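Local coordinates for uncharacterized protein (PDB 4WVA) that hydrolyses mannosylglycerate, and probably also glucosylglycerate, to release glycerate and the free sugar, as a GH63 glycoside hydrolase with an (alpha/alpha)6-barrel, at residues 50-55 / 125-130; 64-69 / 139-144; 237-242 / 306-311. One frame throughout, in Å; residues are numbered along the deposited sequence.

How one long helix can be gripped at several levels is illustrated by helix 121-146, which contacts 1 and 2 share. Near its start it packs on helix 48-62 (contact 1); towards its end it meets the loop that follows helix 48-62 (contact 2), with about 20 Å between the two centres. Along the chain these two contacts alternate, whereas contact 3 opens only after both have closed. Contact 3 joins helix 235-254 to the end of helix 305-308, its centre about 20 Å from that of contact 2, and the two touch where Leu142 meets Phe237 and Leu241, and His139 and Tyr143 meet Leu241. Together they join helices and following loops within a single (alpha/alpha)6-barrel domain.

Contact 1 (50-55 / 125-130); sequences RAWQEL and RERARY
Trp52 and Arg127 carry this helix-helix contact, the aliphatic part of the arginine lying over one face of the indole. Arg127 CB sits 3.4 Å from Trp52 CE3 and 13° off the normal through the centroid of the six-membered ring, a clear CH-pi contact. Arg127 CG follows over the five-membered ring, 3.7 Å from Trp52 CD2. A bend at chi2 carries the chain past Trp52 CB, and the guanidinium passes beyond the ring, its plane turned 70° from that of the indole; carbon, not charge, rests on the face. Trp52 CH2 comes within 4.2 Å of Ala128 N.

The polar ends are fixed by a second shell. Arg127 NH1 donates to Glu126 OE1 at 3.0 Å, reaching it from above the carboxylate plane, while NH2 forms a salt bridge with Glu49. That shared anchoring would hold the guanidinium at the partly exposed margin. Trp52 NE1 bonds to Asp118, which would help to fix the rotation of the indole, and Leu114 of helix 107-117 also touches this ring. The helical segments run nearly parallel, at 13° with axes 11.3 Å apart, consistent with two helices of the same layer of the (alpha/alpha)6-barrel.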
ATOM      1  N   ARG A  50       2.333  25.980  26.540  1.00 13.12           N
ATOM      2  CA  ARG A  50       1.388  26.814  25.818  1.00 12.96           C
ATOM      3  C   ARG A  50       0.845  26.113  24.574  1.00 12.35           C
ATOM      4  O   ARG A  50      -0.331  26.261  24.256  1.00 11.66           O
ATOM      5  CB  ARG A  50       2.044  28.149  25.451  1.00 13.16           C
ATOM      6  CG  ARG A  50       1.133  29.116  24.721  1.00 13.26           C
ATOM      7  CD  ARG A  50      -0.056  29.526  25.553  1.00 13.83           C
ATOM      8  NE  ARG A  50      -0.924  30.454  24.832  1.00 14.29           N
ATOM      9  CZ  ARG A  50      -1.825  30.101  23.912  1.00 14.37           C
ATOM     10  NH1 ARG A  50      -1.988  28.814  23.570  1.00 14.64           N
ATOM     11  NH2 ARG A  50      -2.583  31.033  23.344  1.00 14.02           N
ATOM     12  N   ALA A  51       1.694  25.332  23.896  1.00 11.82           N
ATOM     13  CA  ALA A  51       1.279  24.545  22.734  1.00 11.75           C
ATOM     14  C   ALA A  51       0.237  23.504  23.139  1.00 11.64           C
ATOM     15  O   ALA A  51      -0.785  23.362  22.500  1.00 11.35           O
ATOM     16  CB  ALA A  51       2.480  23.900  22.077  1.00 11.92           C
ATOM     17  N   TRP A  52       0.489  22.793  24.229  1.00 11.45           N
ATOM     18  CA  TRP A  52      -0.486  21.824  24.720  1.00 11.45           C
ATOM     19  C   TRP A  52      -1.787  22.517  25.117  1.00 12.29           C
ATOM     20  O   TRP A  52      -2.881  22.038  24.836  1.00 11.70           O
ATOM     21  CB  TRP A  52       0.040  21.086  25.933  1.00 11.48           C
ATOM     22  CG  TRP A  52       1.049  20.037  25.676  1.00 11.20           C
ATOM     23  CD1 TRP A  52       2.350  20.054  26.030  1.00 11.36           C
ATOM     24  CD2 TRP A  52       0.824  18.776  25.031  1.00 11.45           C
ATOM     25  NE1 TRP A  52       2.967  18.892  25.649  1.00 11.54           N
ATOM     26  CE2 TRP A  52       2.043  18.082  25.040  1.00 11.64           C
ATOM     27  CE3 TRP A  52      -0.297  18.163  24.463  1.00 11.78           C
ATOM     28  CZ2 TRP A  52       2.178  16.806  24.487  1.00 11.82           C
ATOM     29  CZ3 TRP A  52      -0.155  16.895  23.907  1.00 11.83           C
ATOM     30  CH2 TRP A  52       1.052  16.230  23.939  1.00 11.71           C
ATOM     31  N   GLN A  53      -1.659  23.659  25.787  1.00 12.62           N
ATOM     32  CA  GLN A  53      -2.837  24.331  26.321  1.00 13.71           C
ATOM     33  C   GLN A  53      -3.833  24.692  25.226  1.00 12.18           C
ATOM     34  O   GLN A  53      -5.047  24.590  25.426  1.00 12.20           O
ATOM     35  CB  GLN A  53      -2.435  25.565  27.135  1.00 15.93           C
ATOM     36  CG  GLN A  53      -1.839  25.235  28.498  1.00 18.96           C
ATOM     37  CD  GLN A  53      -2.823  24.523  29.417  1.00 22.71           C
ATOM     38  OE1 GLN A  53      -4.048  24.759  29.353  1.00 27.51           O
ATOM     39  NE2 GLN A  53      -2.305  23.634  30.268  1.00 25.47           N
ATOM     40  N   GLU A  54      -3.314  25.115  24.072  1.00 11.43           N
ATOM     41  CA  GLU A  54      -4.146  25.406  22.911  1.00 10.72           C
ATOM     42  C   GLU A  54      -5.117  24.263  22.637  1.00 10.62           C
ATOM     43  O   GLU A  54      -6.296  24.502  22.368  1.00 10.78           O
ATOM     44  CB  GLU A  54      -3.296  25.682  21.657  1.00 10.89           C
ATOM     45  CG  GLU A  54      -4.103  26.238  20.487  1.00 11.02           C
ATOM     46  CD  GLU A  54      -4.389  27.725  20.580  1.00 11.09           C
ATOM     47  OE1 GLU A  54      -3.622  28.437  21.266  1.00 11.35           O
ATOM     48  OE2 GLU A  54      -5.357  28.191  19.924  1.00 11.37           O
ATOM     49  N   LEU A  55      -4.616  23.024  22.666  1.00 10.70           N
ATOM     50  CA  LEU A  55      -5.436  21.881  22.283  1.00 11.23           C
ATOM     51  C   LEU A  55      -6.272  21.385  23.464  1.00 11.87           C
ATOM     52  O   LEU A  55      -7.382  20.893  23.288  1.00 11.92           O
ATOM     53  CB  LEU A  55      -4.561  20.774  21.725  1.00 11.65           C
ATOM     54  CG  LEU A  55      -3.680  21.237  20.557  1.00 12.41           C
ATOM     55  CD1 LEU A  55      -2.909  20.047  20.030  1.00 13.61           C
ATOM     56  CD2 LEU A  55      -4.517  21.929  19.487  1.00 12.98           C
ATOM     57  N   ARG A 125       3.525  12.725  28.635  1.00 14.47           N
ATOM     58  CA  ARG A 125       2.712  11.557  28.942  1.00 15.95           C
ATOM     59  C   ARG A 125       1.387  11.982  29.562  1.00 15.55           C
ATOM     60  O   ARG A 125       0.338  11.444  29.213  1.00 14.86           O
ATOM     61  CB  ARG A 125       3.462  10.573  29.850  1.00 17.45           C
ATOM     62  CG  ARG A 125       4.549   9.795  29.111  1.00 19.77           C
ATOM     63  CD  ARG A 125       5.146   8.682  29.967  1.00 21.70           C
ATOM     64  NE  ARG A 125       6.028   9.223  30.998  1.00 24.93           N
ATOM     65  CZ  ARG A 125       7.349   9.370  30.892  1.00 27.11           C
ATOM     66  NH1 ARG A 125       8.016   8.995  29.798  1.00 27.53           N
ATOM     67  NH2 ARG A 125       8.018   9.891  31.913  1.00 28.63           N
ATOM     68  N   GLU A 126       1.428  12.949  30.478  1.00 15.35           N
ATOM     69  CA  GLU A 126       0.194  13.414  31.115  1.00 16.60           C
ATOM     70  C   GLU A 126      -0.769  14.016  30.097  1.00 14.75           C
ATOM     71  O   GLU A 126      -1.963  13.696  30.100  1.00 14.28           O
ATOM     72  CB  GLU A 126       0.461  14.406  32.262  1.00 19.37           C
ATOM     73  CG  GLU A 126      -0.802  14.711  33.062  1.00 24.02           C
ATOM     74  CD  GLU A 126      -0.625  15.733  34.177  1.00 29.10           C
ATOM     75  OE1 GLU A 126       0.354  16.511  34.167  1.00 32.01           O
ATOM     76  OE2 GLU A 126      -1.504  15.765  35.070  1.00 35.26           O
ATOM     77  N   ARG A 127      -0.254  14.855  29.202  1.00 13.72           N
ATOM     78  CA  ARG A 127      -1.125  15.534  28.236  1.00 13.53           C
ATOM     79  C   ARG A 127      -1.670  14.552  27.189  1.00 13.19           C
ATOM     80  O   ARG A 127      -2.842  14.612  26.834  1.00 12.73           O
ATOM     81  CB  ARG A 127      -0.392  16.671  27.544  1.00 14.01           C
ATOM     82  CG  ARG A 127       0.107  17.761  28.476  1.00 14.90           C
ATOM     83  CD  ARG A 127      -0.986  18.678  28.987  1.00 16.50           C
ATOM     84  NE  ARG A 127      -0.386  19.626  29.920  1.00 18.08           N
ATOM     85  CZ  ARG A 127      -0.062  19.331  31.177  1.00 20.07           C
ATOM     86  NH1 ARG A 127      -0.357  18.144  31.694  1.00 21.81           N
ATOM     87  NH2 ARG A 127       0.549  20.225  31.933  1.00 21.99           N
ATOM     88  N   ALA A 128      -0.815  13.667  26.694  1.00 13.07           N
ATOM     89  CA  ALA A 128      -1.248  12.699  25.676  1.00 13.33           C
ATOM     90  C   ALA A 128      -2.252  11.702  26.229  1.00 13.73           C
ATOM     91  O   ALA A 128      -3.218  11.370  25.559  1.00 14.25           O
ATOM     92  CB  ALA A 128      -0.064  11.970  25.072  1.00 13.29           C
ATOM     93  N   ARG A 129      -2.051  11.226  27.451  1.00 14.91           N
ATOM     94  CA  ARG A 129      -3.023  10.323  28.048  1.00 15.89           C
ATOM     95  C   ARG A 129      -4.373  10.993  28.225  1.00 15.63           C
ATOM     96  O   ARG A 129      -5.410  10.341  28.101  1.00 15.66           O
ATOM     97  CB  ARG A 129      -2.528   9.757  29.375  1.00 18.16           C
ATOM     98  CG  ARG A 129      -1.488   8.684  29.143  1.00 21.29           C
ATOM     99  CD  ARG A 129      -1.116   7.872  30.367  1.00 23.79           C
ATOM    100  NE  ARG A 129       0.110   7.134  30.058  1.00 27.28           N
ATOM    101  CZ  ARG A 129       0.190   6.024  29.312  1.00 29.28           C
ATOM    102  NH1 ARG A 129      -0.898   5.424  28.795  1.00 28.67           N
ATOM    103  NH2 ARG A 129       1.387   5.491  29.099  1.00 30.20           N
ATOM    104  N   TYR A 130      -4.357  12.290  28.509  1.00 14.61           N
ATOM    105  CA  TYR A 130      -5.575  13.056  28.696  1.00 14.83           C
ATOM    106  C   TYR A 130      -6.313  13.246  27.370  1.00 14.25           C
ATOM    107  O   TYR A 130      -7.520  13.038  27.290  1.00 14.17           O
ATOM    108  CB  TYR A 130      -5.246  14.403  29.356  1.00 15.41           C
ATOM    109  CG  TYR A 130      -6.453  15.268  29.639  1.00 15.72           C
ATOM    110  CD1 TYR A 130      -7.289  14.996  30.710  1.00 16.52           C
ATOM    111  CD2 TYR A 130      -6.757  16.350  28.838  1.00 16.19           C
ATOM    112  CE1 TYR A 130      -8.381  15.798  30.981  1.00 16.62           C
ATOM    113  CE2 TYR A 130      -7.855  17.153  29.092  1.00 16.25           C
ATOM    114  CZ  TYR A 130      -8.676  16.854  30.167  1.00 16.62           C
ATOM    115  OH  TYR A 130      -9.754  17.653  30.443  1.00 16.74           O
TER

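Contact 2 (64-69 / 139-144); sequences GPDGML and HRWLYH
A methionine laid lengthwise over a tryptophan is the striking feature here: Met68 and Trp141 run side by side in the same direction, and the thioether chain covers one face of the indole. Met68 CG stands almost directly above the six-membered ring, 8° off the normal through its centroid and 3.4 Å from Trp141 CZ2, which makes a CH-pi contact. Closer to the backbone, Met68 CB lies 3.5 Å from Trp141 CE2. The sulfur is further towards the rim, 34° off the normal, with Met68 SD 3.5 Å from Trp141 CZ2 in an oblique Met-aromatic contact. With chi1 and chi2 both extended, the methionine chain can follow the ring before it bends at chi3.

The loop, which links helix 48-62 to strand 72-74, is shaped by a type I beta turn from Gly64 to Gly67, joined to an Asx turn in which Asp66 OD1 accepts from Met68 N at 3.2 Å. The other carboxylate oxygen, Asp66 OD2, is 3.2 Å from Trp141 NE1. Gly67, whose positive phi suits a residue without a side chain, brings its backbone against the root of the indole, Gly67 C being 3.9 Å from Trp141 CB. Around this contact of a loop with helix 121-146, Thr102 touches Trp141, and Gln63 NE2 donates to the carbonyl of Gly67.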
ATOM      1  N   GLY A  64     -18.323  18.024  22.229  1.00 13.35           N
ATOM      2  CA  GLY A  64     -19.693  17.679  22.639  1.00 14.77           C
ATOM      3  C   GLY A  64     -19.766  16.301  23.255  1.00 15.76           C
ATOM      4  O   GLY A  64     -18.807  15.503  23.219  1.00 13.79           O
ATOM      5  N   PRO A  65     -20.922  15.992  23.843  1.00 16.20           N
ATOM      6  CA  PRO A  65     -21.069  14.737  24.553  1.00 16.66           C
ATOM      7  C   PRO A  65     -20.972  13.490  23.683  1.00 16.41           C
ATOM      8  O   PRO A  65     -20.641  12.423  24.191  1.00 17.97           O
ATOM      9  CB  PRO A  65     -22.464  14.844  25.188  1.00 17.28           C
ATOM     10  CG  PRO A  65     -23.154  15.945  24.473  1.00 18.48           C
ATOM     11  CD  PRO A  65     -22.092  16.876  23.976  1.00 17.01           C
ATOM     12  N   ASP A  66     -21.249  13.622  22.392  1.00 16.02           N
ATOM     13  CA  ASP A  66     -21.140  12.496  21.472  1.00 16.14           C
ATOM     14  C   ASP A  66     -19.759  12.389  20.808  1.00 14.74           C
ATOM     15  O   ASP A  66     -19.567  11.551  19.940  1.00 14.11           O
ATOM     16  CB  ASP A  66     -22.237  12.575  20.403  1.00 17.66           C
ATOM     17  CG  ASP A  66     -22.161  13.852  19.561  1.00 19.34           C
ATOM     18  OD1 ASP A  66     -21.315  14.743  19.842  1.00 20.09           O
ATOM     19  OD2 ASP A  66     -22.973  13.968  18.617  1.00 22.18           O
ATOM     20  N   GLY A  67     -18.815  13.237  21.222  1.00 13.80           N
ATOM     21  CA  GLY A  67     -17.452  13.213  20.680  1.00 12.94           C
ATOM     22  C   GLY A  67     -17.201  14.241  19.590  1.00 12.46           C
ATOM     23  O   GLY A  67     -16.043  14.478  19.207  1.00 12.17           O
ATOM     24  N   MET A  68     -18.251  14.876  19.082  1.00 13.12           N
ATOM     25  CA  MET A  68     -18.069  15.835  18.008  1.00 13.78           C
ATOM     26  C   MET A  68     -17.203  17.001  18.468  1.00 13.53           C
ATOM     27  O   MET A  68     -17.443  17.570  19.531  1.00 13.14           O
ATOM     28  CB  MET A  68     -19.396  16.393  17.514  1.00 16.24           C
ATOM     29  CG  MET A  68     -19.200  17.186  16.240  1.00 19.18           C
ATOM     30  SD  MET A  68     -20.626  18.138  15.735  1.00 26.62           S
ATOM     31  CE  MET A  68     -20.452  19.457  16.941  1.00 25.98           C
ATOM     32  N   LEU A  69     -16.197  17.344  17.665  1.00 12.22           N
ATOM     33  CA  LEU A  69     -15.405  18.547  17.899  1.00 12.13           C
ATOM     34  C   LEU A  69     -15.868  19.599  16.900  1.00 12.14           C
ATOM     35  O   LEU A  69     -15.774  19.394  15.697  1.00 12.59           O
ATOM     36  CB  LEU A  69     -13.919  18.245  17.740  1.00 12.59           C
ATOM     37  CG  LEU A  69     -12.969  19.309  18.294  1.00 12.79           C
ATOM     38  CD1 LEU A  69     -13.057  19.412  19.799  1.00 13.35           C
ATOM     39  CD2 LEU A  69     -11.550  18.970  17.884  1.00 12.79           C
ATOM     40  N   HIS A 139     -12.774  11.041  16.347  1.00 11.09           N
ATOM     41  CA  HIS A 139     -12.658  10.229  15.148  1.00 11.48           C
ATOM     42  C   HIS A 139     -13.852   9.261  15.067  1.00 11.83           C
ATOM     43  O   HIS A 139     -14.453   9.087  14.011  1.00 12.31           O
ATOM     44  CB  HIS A 139     -11.341   9.468  15.144  1.00 11.13           C
ATOM     45  CG  HIS A 139     -10.143  10.291  14.759  1.00 11.73           C
ATOM     46  ND1 HIS A 139      -9.864  11.545  15.277  1.00 13.02           N
ATOM     47  CD2 HIS A 139      -9.135  10.005  13.914  1.00 11.31           C
ATOM     48  CE1 HIS A 139      -8.730  11.989  14.749  1.00 11.50           C
ATOM     49  NE2 HIS A 139      -8.258  11.062  13.940  1.00 12.96           N
ATOM     50  N   ARG A 140     -14.216   8.669  16.192  1.00 12.63           N
ATOM     51  CA  ARG A 140     -15.365   7.772  16.214  1.00 13.02           C
ATOM     52  C   ARG A 140     -16.656   8.466  15.772  1.00 12.46           C
ATOM     53  O   ARG A 140     -17.437   7.896  15.017  1.00 12.64           O
ATOM     54  CB  ARG A 140     -15.526   7.168  17.597  1.00 14.69           C
ATOM     55  CG  ARG A 140     -16.628   6.142  17.667  1.00 16.84           C
ATOM     56  CD  ARG A 140     -16.725   5.611  19.070  1.00 18.73           C
ATOM     57  NE  ARG A 140     -15.505   4.914  19.476  1.00 20.92           N
ATOM     58  CZ  ARG A 140     -14.738   5.224  20.508  1.00 22.81           C
ATOM     59  NH1 ARG A 140     -15.020   6.258  21.304  1.00 24.39           N
ATOM     60  NH2 ARG A 140     -13.680   4.462  20.764  1.00 23.56           N
ATOM     61  N   TRP A 141     -16.882   9.689  16.268  1.00 11.89           N
ATOM     62  CA  TRP A 141     -18.015  10.493  15.858  1.00 11.94           C
ATOM     63  C   TRP A 141     -18.018  10.724  14.350  1.00 12.06           C
ATOM     64  O   TRP A 141     -19.060  10.634  13.701  1.00 12.30           O
ATOM     65  CB  TRP A 141     -18.046  11.837  16.629  1.00 12.23           C
ATOM     66  CG  TRP A 141     -19.181  12.670  16.198  1.00 13.09           C
ATOM     67  CD1 TRP A 141     -20.455  12.616  16.686  1.00 13.43           C
ATOM     68  CD2 TRP A 141     -19.196  13.626  15.140  1.00 13.85           C
ATOM     69  NE1 TRP A 141     -21.260  13.479  16.001  1.00 13.80           N
ATOM     70  CE2 TRP A 141     -20.518  14.115  15.045  1.00 14.55           C
ATOM     71  CE3 TRP A 141     -18.226  14.123  14.260  1.00 14.79           C
ATOM     72  CZ2 TRP A 141     -20.890  15.080  14.118  1.00 15.70           C
ATOM     73  CZ3 TRP A 141     -18.604  15.077  13.336  1.00 15.76           C
ATOM     74  CH2 TRP A 141     -19.919  15.541  13.273  1.00 15.86           C
ATOM     75  N   LEU A 142     -16.861  11.058  13.786  1.00 11.37           N
ATOM     76  CA  LEU A 142     -16.786  11.294  12.366  1.00 11.81           C
ATOM     77  C   LEU A 142     -17.332  10.110  11.562  1.00 11.78           C
ATOM     78  O   LEU A 142     -18.162  10.301  10.692  1.00 11.81           O
ATOM     79  CB  LEU A 142     -15.346  11.640  11.933  1.00 12.05           C
ATOM     80  CG  LEU A 142     -14.813  13.008  12.332  1.00 12.37           C
ATOM     81  CD1 LEU A 142     -13.310  13.066  12.079  1.00 13.42           C
ATOM     82  CD2 LEU A 142     -15.502  14.130  11.574  1.00 12.82           C
ATOM     83  N   TYR A 143     -16.884   8.895  11.857  1.00 12.84           N
ATOM     84  CA  TYR A 143     -17.374   7.722  11.117  1.00 13.43           C
ATOM     85  C   TYR A 143     -18.831   7.405  11.427  1.00 14.20           C
ATOM     86  O   TYR A 143     -19.598   7.093  10.529  1.00 14.02           O
ATOM     87  CB  TYR A 143     -16.479   6.509  11.353  1.00 13.80           C
ATOM     88  CG  TYR A 143     -15.117   6.753  10.776  1.00 14.06           C
ATOM     89  CD1 TYR A 143     -14.931   6.764   9.407  1.00 14.06           C
ATOM     90  CD2 TYR A 143     -14.034   7.045  11.589  1.00 14.25           C
ATOM     91  CE1 TYR A 143     -13.696   7.017   8.863  1.00 14.06           C
ATOM     92  CE2 TYR A 143     -12.795   7.319  11.053  1.00 14.31           C
ATOM     93  CZ  TYR A 143     -12.623   7.294   9.697  1.00 14.02           C
ATOM     94  OH  TYR A 143     -11.411   7.569   9.121  1.00 15.14           O
ATOM     95  N   HIS A 144     -19.221   7.516  12.689  1.00 15.76           N
ATOM     96  CA  HIS A 144     -20.609   7.204  13.060  1.00 17.65           C
ATOM     97  C   HIS A 144     -21.594   8.173  12.408  1.00 16.78           C
ATOM     98  O   HIS A 144     -22.642   7.756  11.900  1.00 17.14           O
ATOM     99  CB  HIS A 144     -20.782   7.231  14.587  1.00 19.53           C
ATOM    100  CG  HIS A 144     -22.171   6.873  15.053  1.00 24.61           C
ATOM    101  ND1 HIS A 144     -23.051   7.806  15.563  1.00 28.23           N
ATOM    102  CD2 HIS A 144     -22.823   5.687  15.090  1.00 27.44           C
ATOM    103  CE1 HIS A 144     -24.187   7.214  15.891  1.00 28.11           C
ATOM    104  NE2 HIS A 144     -24.073   5.925  15.616  1.00 29.24           N
TER

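Contact 3 (237-242 / 306-311); sequences FNAILQ and LFAGTP
Helix 235-254 and the end of helix 305-308 come close together at Ala239 and Ala308, whose CA atoms are 5.2 Å apart, before Gly309 leaves the helical conformation with a positive phi of 83°.

Small side chains make that approach possible. The methyl of Ala308 points at the facing helix and reaches its backbone, with Ala308 CB 3.3 Å from Ala239 O. The two methyls also meet, Ala239 CB lying 4.2 Å from Ala308 CB. One turn further along, Gln242 brings the aliphatic part of its chain to the same alanine, Gln242 CG being 3.9 Å from Ala308 CB. This carbon is shared: it also touches the methyl branch of Thr310, at 3.7 Å between Gln242 CG and Thr310 CG2. The glutamine methylene thus bridges the last helical turn and the loop beyond it. Thr310 divides its two branches by character. Its methyl lies beside its own backbone N and faces the glutamine, while its hydroxyl (chi1 67°) is hydrogen-bonded to Glu274, which would help to fix the rotamer that offers CG2 to Gln242. The side-chain contacts are between carbon atoms, the closest approach being of a methyl to a backbone carbonyl, and all four touching residues are buried.

Leu273 of helix 260-275 covers both Ala308 and Thr310, and Met361 of helix 356-368 packs on Ile240 and Phe307. Arg243, the residue after Gln242, donates to the carbonyl of Phe307 and makes a cation-pi contact with its ring. Leu241, pointing away from the contact, faces helix 121-146.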
ATOM      1  N   PHE A 237     -10.370  17.181   3.557  1.00  8.77           N
ATOM      2  CA  PHE A 237     -10.835  16.681   4.846  1.00  9.33           C
ATOM      3  C   PHE A 237     -10.373  15.241   5.019  1.00  9.18           C
ATOM      4  O   PHE A 237      -9.819  14.877   6.028  1.00  9.30           O
ATOM      5  CB  PHE A 237     -12.359  16.770   4.931  1.00  9.32           C
ATOM      6  CG  PHE A 237     -12.908  16.635   6.322  1.00  9.73           C
ATOM      7  CD1 PHE A 237     -12.966  15.414   6.945  1.00  9.88           C
ATOM      8  CD2 PHE A 237     -13.408  17.746   6.998  1.00  9.60           C
ATOM      9  CE1 PHE A 237     -13.480  15.293   8.221  1.00 10.12           C
ATOM     10  CE2 PHE A 237     -13.925  17.630   8.267  1.00 10.04           C
ATOM     11  CZ  PHE A 237     -13.957  16.410   8.885  1.00 10.34           C
ATOM     12  N   ASN A 238     -10.574  14.434   3.990  1.00  9.32           N
ATOM     13  CA  ASN A 238     -10.245  13.019   4.081  1.00  9.36           C
ATOM     14  C   ASN A 238      -8.765  12.692   4.078  1.00  9.20           C
ATOM     15  O   ASN A 238      -8.334  11.759   4.765  1.00  9.35           O
ATOM     16  CB  ASN A 238     -11.005  12.238   3.007  1.00  9.13           C
ATOM     17  CG  ASN A 238     -12.435  11.979   3.430  1.00  9.27           C
ATOM     18  OD1 ASN A 238     -12.700  11.067   4.211  1.00  9.54           O
ATOM     19  ND2 ASN A 238     -13.360  12.824   2.968  1.00  9.50           N
ATOM     20  N   ALA A 239      -7.970  13.449   3.333  1.00  9.36           N
ATOM     21  CA  ALA A 239      -6.532  13.251   3.376  1.00  9.21           C
ATOM     22  C   ALA A 239      -6.013  13.588   4.754  1.00  8.92           C
ATOM     23  O   ALA A 239      -5.165  12.874   5.311  1.00  8.61           O
ATOM     24  CB  ALA A 239      -5.837  14.102   2.340  1.00  9.33           C
ATOM     25  N   ILE A 240      -6.519  14.681   5.316  1.00  8.74           N
ATOM     26  CA  ILE A 240      -6.121  15.094   6.669  1.00  8.77           C
ATOM     27  C   ILE A 240      -6.547  14.064   7.726  1.00  8.84           C
ATOM     28  O   ILE A 240      -5.774  13.730   8.654  1.00  9.20           O
ATOM     29  CB  ILE A 240      -6.638  16.534   6.962  1.00  8.51           C
ATOM     30  CG1 ILE A 240      -5.772  17.540   6.182  1.00  8.85           C
ATOM     31  CG2 ILE A 240      -6.644  16.864   8.451  1.00  8.73           C
ATOM     32  CD1 ILE A 240      -6.367  18.915   6.128  1.00  8.64           C
ATOM     33  N   LEU A 241      -7.755  13.524   7.579  1.00  9.17           N
ATOM     34  CA  LEU A 241      -8.235  12.459   8.466  1.00  9.46           C
ATOM     35  C   LEU A 241      -7.399  11.184   8.363  1.00  9.48           C
ATOM     36  O   LEU A 241      -7.080  10.563   9.374  1.00 10.14           O
ATOM     37  CB  LEU A 241      -9.706  12.174   8.206  1.00  9.82           C
ATOM     38  CG  LEU A 241     -10.361  11.001   8.956  1.00 10.17           C
ATOM     39  CD1 LEU A 241     -10.186  11.106  10.464  1.00 10.53           C
ATOM     40  CD2 LEU A 241     -11.837  10.919   8.608  1.00 10.66           C
ATOM     41  N   GLN A 242      -7.037  10.783   7.147  1.00  9.80           N
ATOM     42  CA  GLN A 242      -6.192   9.595   6.987  1.00 10.48           C
ATOM     43  C   GLN A 242      -4.855   9.813   7.696  1.00  9.78           C
ATOM     44  O   GLN A 242      -4.372   8.939   8.399  1.00  9.68           O
ATOM     45  CB  GLN A 242      -5.983   9.278   5.510  1.00 12.28           C
ATOM     46  CG  GLN A 242      -4.979   8.157   5.216  1.00 13.85           C
ATOM     47  CD  GLN A 242      -5.469   6.749   5.567  1.00 15.87           C
ATOM     48  OE1 GLN A 242      -6.635   6.532   5.906  1.00 17.53           O
ATOM     49  NE2 GLN A 242      -4.555   5.788   5.484  1.00 16.71           N
ATOM     50  N   LEU A 306      -0.777  13.508  -0.528  1.00  9.37           N
ATOM     51  CA  LEU A 306       0.650  13.367  -0.231  1.00  9.80           C
ATOM     52  C   LEU A 306       0.930  13.412   1.279  1.00  9.59           C
ATOM     53  O   LEU A 306       1.766  12.665   1.795  1.00  9.38           O
ATOM     54  CB  LEU A 306       1.442  14.457  -0.938  1.00 10.22           C
ATOM     55  CG  LEU A 306       1.383  14.465  -2.461  1.00 10.75           C
ATOM     56  CD1 LEU A 306       1.856  15.813  -2.994  1.00 11.30           C
ATOM     57  CD2 LEU A 306       2.181  13.315  -3.059  1.00 11.49           C
ATOM     58  N   PHE A 307       0.234  14.312   1.973  1.00  9.76           N
ATOM     59  CA  PHE A 307       0.360  14.473   3.418  1.00 10.09           C
ATOM     60  C   PHE A 307      -0.207  13.250   4.146  1.00 10.76           C
ATOM     61  O   PHE A 307       0.237  12.911   5.242  1.00 10.97           O
ATOM     62  CB  PHE A 307      -0.389  15.755   3.810  1.00 10.04           C
ATOM     63  CG  PHE A 307      -0.240  16.177   5.254  1.00 10.54           C
ATOM     64  CD1 PHE A 307       0.975  16.638   5.735  1.00 10.68           C
ATOM     65  CD2 PHE A 307      -1.325  16.150   6.118  1.00 10.89           C
ATOM     66  CE1 PHE A 307       1.111  17.072   7.036  1.00 10.86           C
ATOM     67  CE2 PHE A 307      -1.197  16.594   7.422  1.00 11.00           C
ATOM     68  CZ  PHE A 307       0.020  17.037   7.884  1.00 10.96           C
ATOM     69  N   ALA A 308      -1.214  12.622   3.550  1.00 11.48           N
ATOM     70  CA  ALA A 308      -1.759  11.370   4.082  1.00 11.87           C
ATOM     71  C   ALA A 308      -0.795  10.179   3.908  1.00 12.87           C
ATOM     72  O   ALA A 308      -0.785   9.254   4.714  1.00 13.45           O
ATOM     73  CB  ALA A 308      -3.105  11.060   3.433  1.00 12.03           C
ATOM     74  N   GLY A 309      -0.015  10.191   2.839  1.00 12.69           N
ATOM     75  CA  GLY A 309       0.938   9.118   2.562  1.00 13.35           C
ATOM     76  C   GLY A 309       0.345   7.899   1.871  1.00 14.00           C
ATOM     77  O   GLY A 309       0.905   6.801   1.956  1.00 12.99           O
ATOM     78  N   THR A 310      -0.769   8.098   1.171  1.00 14.68           N
ATOM     79  CA  THR A 310      -1.472   7.008   0.452  1.00 15.64           C
ATOM     80  C   THR A 310      -1.029   6.736  -0.998  1.00 14.85           C
ATOM     81  O   THR A 310      -1.063   5.580  -1.437  1.00 14.67           O
ATOM     82  CB  THR A 310      -3.018   7.224   0.477  1.00 16.83           C
ATOM     83  OG1 THR A 310      -3.395   8.382  -0.285  1.00 18.72           O
ATOM     84  CG2 THR A 310      -3.529   7.350   1.878  1.00 18.53           C
ATOM     85  N   PRO A 311      -0.640   7.767  -1.776  1.00 14.97           N
ATOM     86  CA  PRO A 311      -0.319   7.420  -3.160  1.00 14.80           C
ATOM     87  C   PRO A 311       0.957   6.615  -3.297  1.00 14.09           C
ATOM     88  O   PRO A 311       1.813   6.662  -2.412  1.00 13.23           O
ATOM     89  CB  PRO A 311      -0.077   8.777  -3.839  1.00 15.61           C
ATOM     90  CG  PRO A 311       0.003   9.761  -2.780  1.00 15.75           C
ATOM     91  CD  PRO A 311      -0.673   9.224  -1.563  1.00 15.39           C
TER